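Long-range contacts in diaminopropionate ammonia-lyase (Escherichia coli, PDB 4D9I), which catalyses the pyridoxal-phosphate-dependent alpha,beta-elimination of both L- and D-2,3-diaminopropionate, giving pyruvate and ammonia: residues Q37-Y42 / L100-L105; C48-L53 / N330-I335; F4-D9 / S311-V316; D264-S269 / T307-C312. One frame throughout, in Å; residues are numbered along the deposited sequence.

Contact 1: Q37-Y42 / L100-L105; sequences QKIAGY and LSFEHL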
loop_
_atom_site.group_PDB
_atom_site.type_symbol
_atom_site.label_atom_id
_atom_site.label_comp_id
_atom_site.label_asym_id
_atom_site.label_seq_id
_atom_site.Cartn_x
_atom_site.Cartn_y
_atom_site.Cartn_z
ATOM N N GLN B 37 -15.827 -26.413 10.732
ATOM C CA GLN B 37 -14.672 -27.318 10.559
ATOM C C GLN B 37 -14.967 -28.514 9.609
ATOM O O GLN B 37 -14.048 -29.216 9.154
ATOM C CB GLN B 37 -14.237 -27.828 11.941
ATOM C CG GLN B 37 -13.312 -29.041 11.911
ATOM C CD GLN B 37 -13.712 -30.122 12.894
ATOM O OE1 GLN B 37 -14.810 -30.703 12.805
ATOM N NE2 GLN B 37 -12.809 -30.424 13.829
ATOM N N LYS B 38 -16.245 -28.739 9.313
ATOM C CA LYS B 38 -16.630 -29.870 8.460
ATOM C C LYS B 38 -16.798 -29.452 7.006
ATOM O O LYS B 38 -17.096 -30.278 6.141
ATOM C CB LYS B 38 -17.920 -30.525 8.973
ATOM C CG LYS B 38 -17.848 -30.994 10.414
ATOM C CD LYS B 38 -19.207 -31.474 10.891
ATOM C CE LYS B 38 -19.122 -32.025 12.304
ATOM N NZ LYS B 38 -20.465 -32.067 12.942
ATOM N N ILE B 39 -16.608 -28.166 6.741
ATOM C CA ILE B 39 -16.785 -27.625 5.396
ATOM C C ILE B 39 -15.456 -27.648 4.659
ATOM O O ILE B 39 -14.434 -27.265 5.228
ATOM C CB ILE B 39 -17.313 -26.168 5.439
ATOM C CG1 ILE B 39 -18.663 -26.096 6.163
ATOM C CG2 ILE B 39 -17.396 -25.575 4.038
ATOM C CD1 ILE B 39 -19.050 -24.686 6.588
ATOM N N ALA B 40 -15.483 -28.085 3.398
ATOM C CA ALA B 40 -14.295 -28.088 2.534
ATOM C C ALA B 40 -13.662 -26.695 2.469
ATOM O O ALA B 40 -14.344 -25.709 2.207
ATOM C CB ALA B 40 -14.650 -28.569 1.138
ATOM N N GLY B 41 -12.363 -26.633 2.718
ATOM C CA GLY B 41 -11.630 -25.378 2.654
ATOM C C GLY B 41 -11.517 -24.626 3.967
ATOM O O GLY B 41 -10.918 -23.544 4.000
ATOM N N TYR B 42 -12.079 -25.183 5.046
ATOM C CA TYR B 42 -11.938 -24.551 6.364
ATOM C C TYR B 42 -10.487 -24.401 6.768
ATOM O O TYR B 42 -9.720 -25.375 6.714
ATOM C CB TYR B 42 -12.662 -25.305 7.483
ATOM C CG TYR B 42 -12.462 -24.638 8.839
ATOM C CD1 TYR B 42 -13.202 -23.510 9.195
ATOM C CD2 TYR B 42 -11.498 -25.108 9.743
ATOM C CE1 TYR B 42 -13.007 -22.882 10.417
ATOM C CE2 TYR B 42 -11.299 -24.490 10.968
ATOM C CZ TYR B 42 -12.061 -23.375 11.297
ATOM O OH TYR B 42 -11.871 -22.737 12.504
ATOM N N LEU B 100 -23.794 -34.498 11.989
ATOM C CA LEU B 100 -23.595 -34.852 10.588
ATOM C C LEU B 100 -22.534 -33.970 9.940
ATOM O O LEU B 100 -22.154 -32.939 10.493
ATOM C CB LEU B 100 -24.926 -34.815 9.814
ATOM C CG LEU B 100 -25.780 -33.544 9.887
ATOM C CD1 LEU B 100 -25.110 -32.356 9.208
ATOM C CD2 LEU B 100 -27.150 -33.810 9.279
ATOM N N SER B 101 -22.051 -34.382 8.773
ATOM C CA SER B 101 -21.092 -33.576 8.017
ATOM C C SER B 101 -21.820 -32.671 7.028
ATOM O O SER B 101 -22.950 -32.953 6.635
ATOM C CB SER B 101 -20.099 -34.478 7.275
ATOM O OG SER B 101 -20.765 -35.399 6.419
ATOM N N PHE B 102 -21.149 -31.605 6.616
ATOM C CA PHE B 102 -21.633 -30.683 5.592
ATOM C C PHE B 102 -21.818 -31.409 4.265
ATOM O O PHE B 102 -22.768 -31.120 3.536
ATOM C CB PHE B 102 -20.633 -29.533 5.430
ATOM C CG PHE B 102 -21.157 -28.364 4.643
ATOM C CD1 PHE B 102 -20.726 -28.140 3.335
ATOM C CD2 PHE B 102 -22.052 -27.466 5.211
ATOM C CE1 PHE B 102 -21.195 -27.043 2.612
ATOM C CE2 PHE B 102 -22.527 -26.372 4.488
ATOM C CZ PHE B 102 -22.088 -26.156 3.192
ATOM N N GLU B 103 -20.925 -32.360 3.967
ATOM C CA GLU B 103 -21.041 -33.191 2.765
ATOM C C GLU B 103 -22.262 -34.102 2.819
ATOM O O GLU B 103 -22.934 -34.296 1.806
ATOM C CB GLU B 103 -19.775 -34.012 2.527
ATOM C CG GLU B 103 -19.865 -34.946 1.323
ATOM C CD GLU B 103 -18.514 -35.393 0.800
ATOM O OE1 GLU B 103 -17.477 -35.116 1.451
ATOM O OE2 GLU B 103 -18.484 -36.033 -0.276
ATOM N N HIS B 104 -22.556 -34.655 3.993
ATOM C CA HIS B 104 -23.808 -35.393 4.161
ATOM C C HIS B 104 -24.980 -34.505 3.856
ATOM O O HIS B 104 -25.950 -34.943 3.218
ATOM C CB HIS B 104 -23.935 -35.998 5.554
ATOM C CG HIS B 104 -23.120 -37.253 5.753
ATOM N ND1 HIS B 104 -22.377 -37.465 6.856
ATOM C CD2 HIS B 104 -22.940 -38.371 4.938
ATOM C CE1 HIS B 104 -21.760 -38.659 6.759
ATOM N NE2 HIS B 104 -22.103 -39.211 5.583
ATOM N N LEU B 105 -24.903 -33.249 4.294
ATOM C CA LEU B 105 -25.946 -32.256 4.005
ATOM C C LEU B 105 -26.038 -31.928 2.517
ATOM O O LEU B 105 -27.141 -31.872 1.962
ATOM C CB LEU B 105 -25.741 -30.960 4.804
ATOM C CG LEU B 105 -26.492 -30.777 6.123
ATOM C CD1 LEU B 105 -26.204 -29.413 6.726
ATOM C CD2 LEU B 105 -27.991 -30.966 5.925
HETATM O O HOH W 1 -18.168 -32.778 5.200
#

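Contact 2: C48-L53 / N330-I335; sequences CALDDL and NDPRII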
loop_
_atom_site.group_PDB
_atom_site.type_symbol
_atom_site.label_atom_id
_atom_site.label_comp_id
_atom_site.label_asym_id
_atom_site.label_seq_id
_atom_site.Cartn_x
_atom_site.Cartn_y
_atom_site.Cartn_z
ATOM N N CYS B 48 -3.146 -11.195 12.362
ATOM C CA CYS B 48 -1.847 -10.605 12.015
ATOM C C CYS B 48 -1.390 -9.641 13.105
ATOM O O CYS B 48 -2.182 -8.827 13.586
ATOM C CB CYS B 48 -1.929 -9.890 10.666
ATOM S SG CYS B 48 -2.663 -10.869 9.333
ATOM N N ALA B 49 -0.124 -9.732 13.493
ATOM C CA ALA B 49 0.415 -8.846 14.496
ATOM C C ALA B 49 1.046 -7.630 13.818
ATOM O O ALA B 49 2.071 -7.743 13.153
ATOM C CB ALA B 49 1.426 -9.578 15.378
ATOM N N LEU B 50 0.429 -6.466 13.976
ATOM C CA LEU B 50 0.996 -5.286 13.361
ATOM C C LEU B 50 1.885 -4.611 14.413
ATOM O O LEU B 50 1.556 -3.556 14.917
ATOM C CB LEU B 50 -0.095 -4.356 12.802
ATOM C CG LEU B 50 -1.108 -4.972 11.828
ATOM C CD1 LEU B 50 -2.092 -3.900 11.371
ATOM C CD2 LEU B 50 -0.456 -5.631 10.603
ATOM N N ASP B 51 2.990 -5.271 14.748
ATOM C CA ASP B 51 3.906 -4.808 15.808
ATOM C C ASP B 51 4.492 -3.415 15.564
ATOM O O ASP B 51 4.577 -2.585 16.492
ATOM C CB ASP B 51 5.060 -5.793 16.020
ATOM C CG ASP B 51 4.628 -7.099 16.689
ATOM O OD1 ASP B 51 3.454 -7.277 17.120
ATOM O OD2 ASP B 51 5.499 -7.976 16.799
ATOM N N ASP B 52 4.959 -3.174 14.342
ATOM C CA ASP B 52 5.622 -1.908 14.065
ATOM C C ASP B 52 4.615 -0.755 14.067
ATOM O O ASP B 52 4.925 0.347 14.562
ATOM C CB ASP B 52 6.443 -1.978 12.766
ATOM C CG ASP B 52 7.633 -2.905 12.902
ATOM O OD1 ASP B 52 8.146 -3.016 14.025
ATOM O OD2 ASP B 52 8.057 -3.542 11.925
ATOM N N LEU B 53 3.402 -1.022 13.585
ATOM C CA LEU B 53 2.319 -0.028 13.654
ATOM C C LEU B 53 1.920 0.235 15.122
ATOM O O LEU B 53 1.633 1.390 15.516
ATOM C CB LEU B 53 1.096 -0.459 12.798
ATOM C CG LEU B 53 0.041 0.629 12.504
ATOM C CD1 LEU B 53 0.569 1.606 11.444
ATOM C CD2 LEU B 53 -1.319 0.071 12.088
ATOM N N ASN B 330 8.111 -3.672 9.245
ATOM C CA ASN B 330 8.119 -5.017 8.661
ATOM C C ASN B 330 6.784 -5.752 8.826
ATOM O O ASN B 330 6.715 -6.960 8.625
ATOM C CB ASN B 330 9.272 -5.843 9.267
ATOM C CG ASN B 330 10.632 -5.259 8.942
ATOM O OD1 ASN B 330 11.534 -5.186 9.801
ATOM N ND2 ASN B 330 10.798 -4.833 7.707
ATOM N N ASP B 331 5.732 -5.017 9.162
ATOM C CA ASP B 331 4.430 -5.623 9.470
ATOM C C ASP B 331 3.878 -6.368 8.257
ATOM O O ASP B 331 4.185 -5.991 7.113
ATOM C CB ASP B 331 3.424 -4.559 9.888
ATOM C CG ASP B 331 3.616 -4.088 11.324
ATOM O OD1 ASP B 331 4.434 -4.667 12.053
ATOM O OD2 ASP B 331 2.947 -3.122 11.727
ATOM N N PRO B 332 3.057 -7.417 8.485
ATOM C CA PRO B 332 2.400 -8.067 7.331
ATOM C C PRO B 332 1.343 -7.146 6.699
ATOM O O PRO B 332 0.753 -6.316 7.395
ATOM C CB PRO B 332 1.715 -9.304 7.965
ATOM C CG PRO B 332 1.455 -8.872 9.380
ATOM C CD PRO B 332 2.660 -8.040 9.763
ATOM N N ARG B 333 1.130 -7.305 5.390
ATOM C CA ARG B 333 0.190 -6.510 4.605
ATOM C C ARG B 333 -1.186 -7.190 4.595
ATOM O O ARG B 333 -1.243 -8.405 4.540
ATOM C CB ARG B 333 0.716 -6.435 3.169
ATOM C CG ARG B 333 -0.232 -5.811 2.157
ATOM C CD ARG B 333 0.565 -5.328 0.955
ATOM N NE ARG B 333 -0.282 -5.143 -0.220
ATOM C CZ ARG B 333 -0.359 -6.037 -1.202
ATOM N NH1 ARG B 333 0.407 -7.127 -1.157
ATOM N NH2 ARG B 333 -1.119 -5.827 -2.263
ATOM N N ILE B 334 -2.264 -6.401 4.621
ATOM C CA ILE B 334 -3.639 -6.914 4.689
ATOM C C ILE B 334 -4.502 -6.158 3.667
ATOM O O ILE B 334 -4.469 -4.921 3.594
ATOM C CB ILE B 334 -4.232 -6.752 6.124
ATOM C CG1 ILE B 334 -3.441 -7.604 7.145
ATOM C CG2 ILE B 334 -5.718 -7.072 6.135
ATOM C CD1 ILE B 334 -3.732 -7.309 8.611
ATOM N N ILE B 335 -5.252 -6.906 2.856
ATOM C CA ILE B 335 -6.142 -6.319 1.852
ATOM C C ILE B 335 -7.495 -6.194 2.560
ATOM O O ILE B 335 -8.110 -7.206 2.924
ATOM C CB ILE B 335 -6.273 -7.206 0.590
ATOM C CG1 ILE B 335 -4.891 -7.513 -0.042
ATOM C CG2 ILE B 335 -7.222 -6.574 -0.415
ATOM C CD1 ILE B 335 -4.010 -6.308 -0.283
#

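Contact 3: F4-D9 / S311-V316; sequences FSLKID and SCQDSV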
loop_
_atom_site.group_PDB
_atom_site.type_symbol
_atom_site.label_atom_id
_atom_site.label_comp_id
_atom_site.label_asym_id
_atom_site.label_seq_id
_atom_site.Cartn_x
_atom_site.Cartn_y
_atom_site.Cartn_z
ATOM N N PHE B 4 -3.676 16.014 11.057
ATOM C CA PHE B 4 -4.985 16.260 10.450
ATOM C C PHE B 4 -6.112 15.851 11.395
ATOM O O PHE B 4 -5.913 14.995 12.257
ATOM C CB PHE B 4 -5.109 15.538 9.099
ATOM C CG PHE B 4 -4.888 14.035 9.163
ATOM C CD1 PHE B 4 -5.960 13.164 9.386
ATOM C CD2 PHE B 4 -3.629 13.489 8.943
ATOM C CE1 PHE B 4 -5.771 11.783 9.418
ATOM C CE2 PHE B 4 -3.433 12.108 8.964
ATOM C CZ PHE B 4 -4.508 11.253 9.210
ATOM N N SER B 5 -7.287 16.464 11.216
ATOM C CA SER B 5 -8.420 16.224 12.092
ATOM C C SER B 5 -9.573 15.577 11.342
ATOM O O SER B 5 -10.313 16.243 10.627
ATOM C CB SER B 5 -8.885 17.522 12.752
ATOM O OG SER B 5 -7.862 18.078 13.558
ATOM N N LEU B 6 -9.717 14.272 11.511
ATOM C CA LEU B 6 -10.875 13.558 10.982
ATOM C C LEU B 6 -11.877 13.430 12.101
ATOM O O LEU B 6 -11.509 13.190 13.259
ATOM C CB LEU B 6 -10.495 12.188 10.417
ATOM C CG LEU B 6 -9.512 12.231 9.228
ATOM C CD1 LEU B 6 -9.223 10.823 8.740
ATOM C CD2 LEU B 6 -10.047 13.081 8.080
ATOM N N LYS B 7 -13.143 13.612 11.749
ATOM C CA LYS B 7 -14.214 13.548 12.720
ATOM C C LYS B 7 -14.198 12.177 13.403
ATOM O O LYS B 7 -14.399 11.154 12.753
ATOM C CB LYS B 7 -15.552 13.819 12.031
ATOM C CG LYS B 7 -16.753 13.705 12.949
ATOM C CD LYS B 7 -18.020 13.475 12.140
ATOM C CE LYS B 7 -19.210 13.347 13.067
ATOM N NZ LYS B 7 -20.523 13.551 12.379
ATOM N N ILE B 8 -13.890 12.158 14.702
ATOM C CA ILE B 8 -14.042 10.942 15.516
ATOM C C ILE B 8 -14.785 11.287 16.801
ATOM O O ILE B 8 -14.167 11.705 17.790
ATOM C CB ILE B 8 -12.700 10.313 15.954
ATOM C CG1 ILE B 8 -11.751 10.076 14.784
ATOM C CG2 ILE B 8 -12.952 8.992 16.682
ATOM C CD1 ILE B 8 -10.303 10.065 15.237
ATOM N N ASP B 9 -16.099 11.126 16.797
ATOM C CA ASP B 9 -16.879 11.393 17.995
ATOM C C ASP B 9 -16.951 10.125 18.827
ATOM O O ASP B 9 -17.331 9.067 18.313
ATOM C CB ASP B 9 -18.285 11.878 17.626
ATOM C CG ASP B 9 -18.277 13.273 17.004
ATOM O OD1 ASP B 9 -17.381 14.068 17.315
ATOM O OD2 ASP B 9 -19.185 13.580 16.206
ATOM N N SER B 311 -18.776 7.583 16.251
ATOM C CA SER B 311 -19.315 8.050 14.983
ATOM C C SER B 311 -18.203 8.770 14.242
ATOM O O SER B 311 -17.674 9.772 14.724
ATOM C CB SER B 311 -20.480 9.008 15.209
ATOM O OG SER B 311 -20.932 9.554 13.983
ATOM N N CYS B 312 -17.853 8.273 13.065
ATOM C CA CYS B 312 -16.717 8.838 12.354
ATOM C C CYS B 312 -16.962 9.212 10.890
ATOM O O CYS B 312 -17.880 8.709 10.231
ATOM C CB CYS B 312 -15.482 7.946 12.505
ATOM S SG CYS B 312 -15.585 6.412 11.581
ATOM N N GLN B 313 -16.129 10.133 10.421
ATOM C CA GLN B 313 -16.044 10.542 9.033
ATOM C C GLN B 313 -15.804 9.331 8.122
ATOM O O GLN B 313 -15.042 8.430 8.486
ATOM C CB GLN B 313 -14.847 11.496 8.920
ATOM C CG GLN B 313 -14.851 12.330 7.672
ATOM C CD GLN B 313 -14.047 13.598 7.829
ATOM O OE1 GLN B 313 -13.627 13.967 8.925
ATOM N NE2 GLN B 313 -13.857 14.279 6.735
ATOM N N ASP B 314 -16.432 9.339 6.942
ATOM C CA ASP B 314 -16.222 8.336 5.887
ATOM C C ASP B 314 -14.747 8.044 5.590
ATOM O O ASP B 314 -14.347 6.882 5.486
ATOM C CB ASP B 314 -16.891 8.794 4.588
ATOM C CG ASP B 314 -18.314 8.292 4.444
ATOM O OD1 ASP B 314 -19.034 8.790 3.543
ATOM O OD2 ASP B 314 -18.722 7.396 5.221
ATOM N N SER B 315 -13.951 9.107 5.458
ATOM C CA SER B 315 -12.530 9.016 5.108
ATOM C C SER B 315 -11.625 8.289 6.126
ATOM O O SER B 315 -10.486 7.914 5.808
ATOM C CB SER B 315 -11.981 10.421 4.822
ATOM O OG SER B 315 -12.037 11.231 5.980
ATOM N N VAL B 316 -12.142 8.057 7.333
ATOM C CA VAL B 316 -11.443 7.245 8.327
ATOM C C VAL B 316 -11.212 5.823 7.792
ATOM O O VAL B 316 -10.127 5.254 7.973
ATOM C CB VAL B 316 -12.231 7.203 9.663
ATOM C CG1 VAL B 316 -11.657 6.157 10.613
ATOM C CG2 VAL B 316 -12.216 8.571 10.330
HETATM O O HOH W 2 -21.656 12.033 14.877
#

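Contact 4: D264-S269 / T307-C312; sequences DCIYRS and TQFISC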
loop_
_atom_site.group_PDB
_atom_site.type_symbol
_atom_site.label_atom_id
_atom_site.label_comp_id
_atom_site.label_asym_id
_atom_site.label_seq_id
_atom_site.Cartn_x
_atom_site.Cartn_y
_atom_site.Cartn_z
ATOM N N ASP B 264 -24.879 6.121 11.626
ATOM C CA ASP B 264 -24.465 5.711 12.964
ATOM C C ASP B 264 -25.667 5.392 13.865
ATOM O O ASP B 264 -25.884 6.055 14.878
ATOM C CB ASP B 264 -23.555 6.772 13.589
ATOM C CG ASP B 264 -24.187 8.154 13.618
ATOM O OD1 ASP B 264 -25.275 8.356 13.030
ATOM O OD2 ASP B 264 -23.593 9.046 14.246
ATOM N N CYS B 265 -26.433 4.368 13.487
ATOM C CA CYS B 265 -27.647 3.991 14.219
ATOM C C CYS B 265 -27.383 3.483 15.636
ATOM O O CYS B 265 -28.161 3.773 16.553
ATOM C CB CYS B 265 -28.454 2.956 13.443
ATOM S SG CYS B 265 -27.626 1.348 13.333
ATOM N N ILE B 266 -26.299 2.726 15.821
ATOM C CA ILE B 266 -25.959 2.263 17.174
ATOM C C ILE B 266 -25.500 3.450 18.038
ATOM O O ILE B 266 -25.908 3.593 19.192
ATOM C CB ILE B 266 -24.963 1.081 17.170
ATOM C CG1 ILE B 266 -25.680 -0.204 16.753
ATOM C CG2 ILE B 266 -24.381 0.845 18.550
ATOM C CD1 ILE B 266 -25.252 -0.734 15.415
ATOM N N TYR B 267 -24.678 4.318 17.455
ATOM C CA TYR B 267 -24.173 5.481 18.160
ATOM C C TYR B 267 -25.348 6.328 18.644
ATOM O O TYR B 267 -25.423 6.662 19.818
ATOM C CB TYR B 267 -23.262 6.299 17.250
ATOM C CG TYR B 267 -22.689 7.549 17.880
ATOM C CD1 TYR B 267 -21.455 7.519 18.545
ATOM C CD2 TYR B 267 -23.357 8.769 17.789
ATOM C CE1 TYR B 267 -20.914 8.662 19.111
ATOM C CE2 TYR B 267 -22.829 9.923 18.360
ATOM C CZ TYR B 267 -21.609 9.863 19.016
ATOM O OH TYR B 267 -21.083 10.997 19.570
ATOM N N ARG B 268 -26.259 6.651 17.729
ATOM C CA ARG B 268 -27.404 7.507 18.036
ATOM C C ARG B 268 -28.298 6.863 19.087
ATOM O O ARG B 268 -28.830 7.556 19.956
ATOM C CB ARG B 268 -28.188 7.837 16.767
ATOM C CG ARG B 268 -27.489 8.837 15.860
ATOM C CD ARG B 268 -28.151 8.870 14.496
ATOM N NE ARG B 268 -27.757 10.043 13.725
ATOM N N SER B 269 -28.427 5.539 19.025
ATOM C CA SER B 269 -29.180 4.781 20.028
ATOM C C SER B 269 -28.473 4.798 21.372
ATOM O O SER B 269 -29.122 4.840 22.413
ATOM C CB SER B 269 -29.379 3.336 19.581
ATOM O OG SER B 269 -30.076 3.312 18.358
ATOM N N THR B 307 -18.286 -0.555 25.601
ATOM C CA THR B 307 -17.728 0.485 26.457
ATOM C C THR B 307 -18.012 1.857 25.857
ATOM O O THR B 307 -18.441 2.771 26.558
ATOM C CB THR B 307 -16.211 0.303 26.685
ATOM O OG1 THR B 307 -15.931 -1.084 26.933
ATOM C CG2 THR B 307 -15.743 1.155 27.882
ATOM N N GLN B 308 -17.803 1.974 24.548
ATOM C CA GLN B 308 -17.934 3.233 23.844
ATOM C C GLN B 308 -18.487 3.060 22.439
ATOM O O GLN B 308 -18.327 2.016 21.814
ATOM C CB GLN B 308 -16.570 3.928 23.764
ATOM C CG GLN B 308 -16.199 4.683 25.030
ATOM C CD GLN B 308 -14.726 5.039 25.089
ATOM O OE1 GLN B 308 -13.912 4.499 24.332
ATOM N NE2 GLN B 308 -14.371 5.937 25.990
ATOM N N PHE B 309 -19.134 4.106 21.951
ATOM C CA PHE B 309 -19.579 4.165 20.569
ATOM C C PHE B 309 -18.819 5.279 19.866
ATOM O O PHE B 309 -18.629 6.343 20.444
ATOM C CB PHE B 309 -21.071 4.458 20.522
ATOM C CG PHE B 309 -21.892 3.542 21.381
ATOM C CD1 PHE B 309 -22.525 4.022 22.518
ATOM C CD2 PHE B 309 -22.025 2.199 21.054
ATOM C CE1 PHE B 309 -23.294 3.181 23.317
ATOM C CE2 PHE B 309 -22.789 1.352 21.853
ATOM C CZ PHE B 309 -23.415 1.843 22.980
ATOM N N ILE B 310 -18.390 5.026 18.631
ATOM C CA ILE B 310 -17.743 6.044 17.802
ATOM C C ILE B 310 -18.547 6.304 16.527
ATOM O O ILE B 310 -18.967 5.368 15.841
ATOM C CB ILE B 310 -16.288 5.666 17.430
ATOM C CG1 ILE B 310 -15.371 5.827 18.649
ATOM C CG2 ILE B 310 -15.772 6.535 16.276
ATOM C CD1 ILE B 310 -13.922 5.436 18.430
ATOM N N SER B 311 -18.776 7.583 16.251
ATOM C CA SER B 311 -19.315 8.050 14.983
ATOM C C SER B 311 -18.203 8.770 14.242
ATOM O O SER B 311 -17.674 9.772 14.724
ATOM C CB SER B 311 -20.480 9.008 15.209
ATOM O OG SER B 311 -20.932 9.554 13.983
ATOM N N CYS B 312 -17.853 8.273 13.065
ATOM C CA CYS B 312 -16.717 8.838 12.354
ATOM C C CYS B 312 -16.962 9.212 10.890
ATOM O O CYS B 312 -17.880 8.709 10.231
ATOM C CB CYS B 312 -15.482 7.946 12.505
ATOM S SG CYS B 312 -15.585 6.412 11.581
#

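Contact 1: Q37-Y42 / L100-L105
Lys38 stretches out to the turn just ahead of helix 102-106, its chain extended beyond CG, and its NZ donates to Leu100 O at 3.1 Å. The ammonium stands above the carbonyl plane, 38° out of it. On the way, CD passes 4.0 Å from Ser101 CA, packing the methylenes against main chain. An alanine in place of Lys38 would probably leave Leu100 O without its ammonium donor and uncover the backbone around Ser101. The carbonyl of Lys38 makes a second tie: its O accepts from a water at 2.9 Å, and that water takes the N-H of Glu103. Next comes Ile39, whose CG1, anti to the carbonyl carbon (chi1 -60°), lies over one face of the Phe102 ring, 3.9 Å from its centroid, as a CH-pi contact. Trp129 of helix 122-133 also packs on Ile39, and Gln133 on Phe102. From Ile39 to Tyr42 the chain reverses in a type II beta turn, closed by Tyr42 N to Ile39 O, with Gly41 taking the positive phi (93°). What this loop meets is a classic N-capped helix start: Ser101 is the N-cap, and its OG accepts from His104 N at 3.1 Å.

Contact 2: C48-L53 / N330-I335
The first turn of helix 51-57, with backbone amides not yet paired inside the helix, is held by a carboxylate from a distant loop. Asp331 has CG anti to the carbonyl carbon, and OD1 of its carboxylate accepts from Asp52 N at 2.8 Å through the syn lone pair (162°). OD2 takes Leu53 N, also at 2.8 Å and on its syn side, but 22° out of the carboxylate plane. The helix end and these two N-H groups would probably help to stabilise the negative charge. In return, Asp52 OD2 uses its anti lone pair to accept from Asn330 N at 2.7 Å, nearly straight at 171°. The two carboxylate planes are nearly parallel, with Asp52 OD2 3.8 Å from Asp331 OD1. An alanine in place of Asp331 would probably leave the amides of Asp52 and Leu53 without their acceptors. Farther along, contact turns apolar: Cys48 CB meets both Pro332 CG and Ile334 CD1 at 3.8 Å, and Leu50 CD2 comes 4.0 Å from Pro332 CG. Leu50 and Ile334 pack on Val64 of strand 61-66, the sheet neighbour of strand 47-49, and on Leu324 of helix 315-325, while Leu53 touches Trp390 of the second subunit.

Contact 3: F4-D9 / S311-V316
Asp9 and Ser311 form an antiparallel hydrogen-bonded pair that joins strand 8-12, at the edge of the mixed sheet within this chain, to strand 308-312. Both bonds, Asp9 N to Ser311 O and Ser311 N to Asp9 O, are 2.9 Å long. Ile8 and Cys312 make the adjoining non-hydrogen-bonded pair, and beyond it Gln313 N donates to Lys7 O at 3.1 Å. The pairing then passes to a side chain: Gln313 has CG anti to the backbone N (chi1 -163°) and an extended chain beyond it, and its OE1 accepts from Lys7 N at 2.9 Å, in the carbonyl plane and nearly straight at 173°. The tight part is here, where Leu6 crosses Gln313 at about a right angle, its CD2 3.4 Å from Ser315 OG and its CB 4.0 Å from Val316 CG2. Ile8 is buried against Ala349 and Val350 of helix 338-352. The side carrying Lys7 and Asp9 is looser and more open to solvent. Lys7 runs out extended along it to a salt bridge with Asp261. A single water sits among these polar ends, accepting from Lys7 NZ and donating to Asp9 OD2 and, at 2.7 Å, to Ser311 OG, whose own hydroxyl is bound to Asp264.

Contact 4: D264-S269 / T307-C312
Tyr267 lays its ring against strand 308-312, and the side chain can be followed outward atom by atom. CB stands 4.3 Å from Phe309 CB. CG, anti to the backbone N, brings the ring over Ser311, whose CB sits 3.6 Å from the ring centroid and only 7° off the normal, a CH-pi contact squarely over the face. On one side of the ring the backbone comes close: CD1 is 3.5 Å from Ser311 N, and CE1 meets Phe309 O, at the ring edge near its plane, also at 3.5 Å. CD2, CE2 and CZ all look onto that same Ser311 CB. The tip, OH, ends against Asp9 CB on the next strand.

Ser311 is gripped from another direction too. Its OG, anti to the backbone N, donates to Asp264 OD2 at 2.7 Å, arriving from above the carboxylate plane, 38° out of it. The other oxygen, OD1, forms a salt bridge with Arg268 NE, so one carboxylate serves both the strand and its own helix. Deeper in, Ile266 CG2 rests 3.7 Å from Phe309 CD2, the two side chains crossing at about a right angle.

The axes of residues 265-269 and strand 308-312 approach to 7.7 Å, their N-to-C directions 126° apart. Helix 265-272 belongs to the beta-alpha-beta crossover from strand 254-260 to its parallel neighbour 308-312. Glu259 of strand 254-260 accepts from the amides of Ile266 and Tyr267, Trp299 and Leu302 of helix 296-305 cover Ile266, and the Cys265–Cys291 disulfide ties the helix to the segment that follows it.

Contacts 3 and 4 belong together: their centres are 13 Å apart, they share Ser311 and Cys312, and both use strand 308-312, with strand 8-12 on one flank and helix 265-272 packed over a face. Contact 2 reaches the other end of the same mixed sheet, its centre 23 Å from contact 3 and 27 Å from contact 4. Contact 1 stands apart, across the chain's centre from contacts 3 and 4, about 42 Å and 37 Å away between centres. Along the sequence, contact 3 closes a loop that encloses contact 1. All four lie away from the cofactor lysine, Lys77, and from Asp120.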